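Local coordinates for protein (7,8-dihydro-6-hydroxymethylpterin-pyrophosphokinase) (Haemophilus influenzae, PDB 1CBK) that probably transfers pyrophosphate from ATP to 6-hydroxymethyl-7,8-dihydropterin, a step in folate biosynthesis, at residues H33-S38 with V58-T63. Sequence-based numbering, arbitrary orientation.
Sequences HLVTTS and VAKIET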
loop_
_atom_site.group_PDB
_atom_site.type_symbol
_atom_site.label_atom_id
_atom_site.label_comp_id
_atom_site.label_asym_id
_atom_site.label_seq_id
_atom_site.Cartn_x
_atom_site.Cartn_y
_atom_site.Cartn_z
ATOM N N HIS A 33 26.269 -7.230 -8.483
ATOM C CA HIS A 33 26.882 -6.044 -9.062
ATOM C C HIS A 33 25.845 -4.926 -9.011
ATOM O O HIS A 33 24.728 -5.117 -9.489
ATOM C CB HIS A 33 27.270 -6.299 -10.530
ATOM C CG HIS A 33 27.729 -5.067 -11.255
ATOM N ND1 HIS A 33 28.744 -4.258 -10.779
ATOM C CD2 HIS A 33 27.266 -4.464 -12.376
ATOM C CE1 HIS A 33 28.882 -3.209 -11.568
ATOM N NE2 HIS A 33 27.994 -3.305 -12.545
ATOM N N LEU A 34 26.199 -3.805 -8.392
ATOM C CA LEU A 34 25.315 -2.642 -8.321
ATOM C C LEU A 34 25.452 -1.936 -9.652
ATOM O O LEU A 34 26.518 -1.403 -9.968
ATOM C CB LEU A 34 25.738 -1.694 -7.180
ATOM C CG LEU A 34 25.003 -0.349 -7.020
ATOM C CD1 LEU A 34 23.529 -0.638 -6.762
ATOM C CD2 LEU A 34 25.588 0.449 -5.841
ATOM N N VAL A 35 24.384 -1.934 -10.446
ATOM C CA VAL A 35 24.444 -1.309 -11.764
ATOM C C VAL A 35 24.286 0.200 -11.765
ATOM O O VAL A 35 25.062 0.910 -12.396
ATOM C CB VAL A 35 23.420 -1.933 -12.733
ATOM C CG1 VAL A 35 23.537 -1.287 -14.103
ATOM C CG2 VAL A 35 23.641 -3.412 -12.828
ATOM N N THR A 36 23.243 0.691 -11.112
ATOM C CA THR A 36 23.000 2.122 -11.074
ATOM C C THR A 36 22.048 2.372 -9.909
ATOM O O THR A 36 21.421 1.438 -9.410
ATOM C CB THR A 36 22.388 2.617 -12.438
ATOM O OG1 THR A 36 22.348 4.050 -12.472
ATOM C CG2 THR A 36 20.989 2.071 -12.643
ATOM N N THR A 37 21.984 3.628 -9.474
ATOM C CA THR A 37 21.137 4.072 -8.382
ATOM C C THR A 37 20.490 5.377 -8.849
ATOM O O THR A 37 21.138 6.203 -9.498
ATOM C CB THR A 37 21.973 4.365 -7.099
ATOM O OG1 THR A 37 22.759 3.213 -6.768
ATOM C CG2 THR A 37 21.050 4.718 -5.915
ATOM N N SER A 38 19.212 5.538 -8.546
ATOM C CA SER A 38 18.489 6.739 -8.901
ATOM C C SER A 38 19.027 7.891 -8.035
ATOM O O SER A 38 19.899 7.679 -7.186
ATOM C CB SER A 38 17.020 6.545 -8.533
ATOM O OG SER A 38 16.890 6.433 -7.114
ATOM N N VAL A 58 16.156 4.124 -5.320
ATOM C CA VAL A 58 15.938 2.777 -5.862
ATOM C C VAL A 58 17.255 2.423 -6.538
ATOM O O VAL A 58 17.813 3.242 -7.282
ATOM C CB VAL A 58 14.769 2.713 -6.933
ATOM C CG1 VAL A 58 14.667 1.290 -7.527
ATOM C CG2 VAL A 58 13.408 3.063 -6.289
ATOM N N ALA A 59 17.755 1.228 -6.248
ATOM C CA ALA A 59 19.001 0.733 -6.829
ATOM C C ALA A 59 18.731 -0.462 -7.750
ATOM O O ALA A 59 17.826 -1.271 -7.495
ATOM C CB ALA A 59 19.973 0.322 -5.706
ATOM N N LYS A 60 19.511 -0.564 -8.817
ATOM C CA LYS A 60 19.377 -1.661 -9.766
ATOM C C LYS A 60 20.588 -2.550 -9.609
ATOM O O LYS A 60 21.729 -2.054 -9.628
ATOM C CB LYS A 60 19.333 -1.110 -11.195
ATOM C CG LYS A 60 19.273 -2.167 -12.309
ATOM C CD LYS A 60 19.348 -1.493 -13.700
ATOM C CE LYS A 60 19.357 -2.517 -14.809
ATOM N NZ LYS A 60 19.323 -1.876 -16.164
ATOM N N ILE A 61 20.365 -3.848 -9.420
ATOM C CA ILE A 61 21.479 -4.789 -9.274
ATOM C C ILE A 61 21.324 -5.988 -10.213
ATOM O O ILE A 61 20.227 -6.258 -10.690
ATOM C CB ILE A 61 21.623 -5.369 -7.821
ATOM C CG1 ILE A 61 20.365 -6.141 -7.413
ATOM C CG2 ILE A 61 22.009 -4.271 -6.801
ATOM C CD1 ILE A 61 20.551 -6.952 -6.132
ATOM N N GLU A 62 22.439 -6.691 -10.464
ATOM C CA GLU A 62 22.491 -7.907 -11.286
ATOM C C GLU A 62 23.055 -8.874 -10.283
ATOM O O GLU A 62 24.140 -8.641 -9.738
ATOM C CB GLU A 62 23.444 -7.732 -12.464
ATOM C CG GLU A 62 22.900 -6.737 -13.505
ATOM C CD GLU A 62 23.871 -6.378 -14.653
ATOM O OE1 GLU A 62 25.076 -6.748 -14.611
ATOM O OE2 GLU A 62 23.402 -5.704 -15.604
ATOM N N THR A 63 22.296 -9.907 -9.946
ATOM C CA THR A 63 22.739 -10.850 -8.950
ATOM C C THR A 63 22.471 -12.302 -9.313
ATOM O O THR A 63 21.594 -12.618 -10.143
ATOM C CB THR A 63 22.063 -10.524 -7.576
ATOM O OG1 THR A 63 22.635 -11.325 -6.537
ATOM C CG2 THR A 63 20.574 -10.797 -7.616
#
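Lys60 and Thr36 are joined by an almost straight backbone hydrogen bond, Lys60 N to Thr36 O at 2.8 Å. Lys60 O accepts from Val35 N at 2.8 Å and only weakly from Thr36 N. Two consecutive residues thus face one lysine, the signature of a classic beta bulge, and the helix-like backbone of Val35 (psi -51°) lets the strand absorb its extra residue. Beyond the bulge, His33 and Glu62 exchange a reciprocal pair of backbone hydrogen bonds, N of each to O of the other. At the other end Ser38 grips Val58 twice: its amide reaches Val58 O, and its OG, set between backbone N and carbonyl carbon (chi1 66°), accepts from Val58 N at 3.0 Å. The two segments belong to a beta hairpin within the antiparallel sheet of the HPPK fold, where the strand 2-10 pairs with the far edge of the strand 54-63. Val35, its CB directed at the neighbouring strand, sets CG2 3.5 Å from both CG and CD of Glu62. On the face bearing Lys60, Thr36 CG2 lies 3.9 Å from Lys60 CB. The His33 and Glu62 side chains lie side by side, pointing the same way, with the carboxylate plane turned 58° from the ring and OE1 at the ring edge near CD2. On the opposite face, Leu34 CD1 touches both Ala59 CB, at 3.8 Å, and Ile61 CG2, forming an apolar patch covered by the helix 15-27 through Leu23, Ile26 and Ser27.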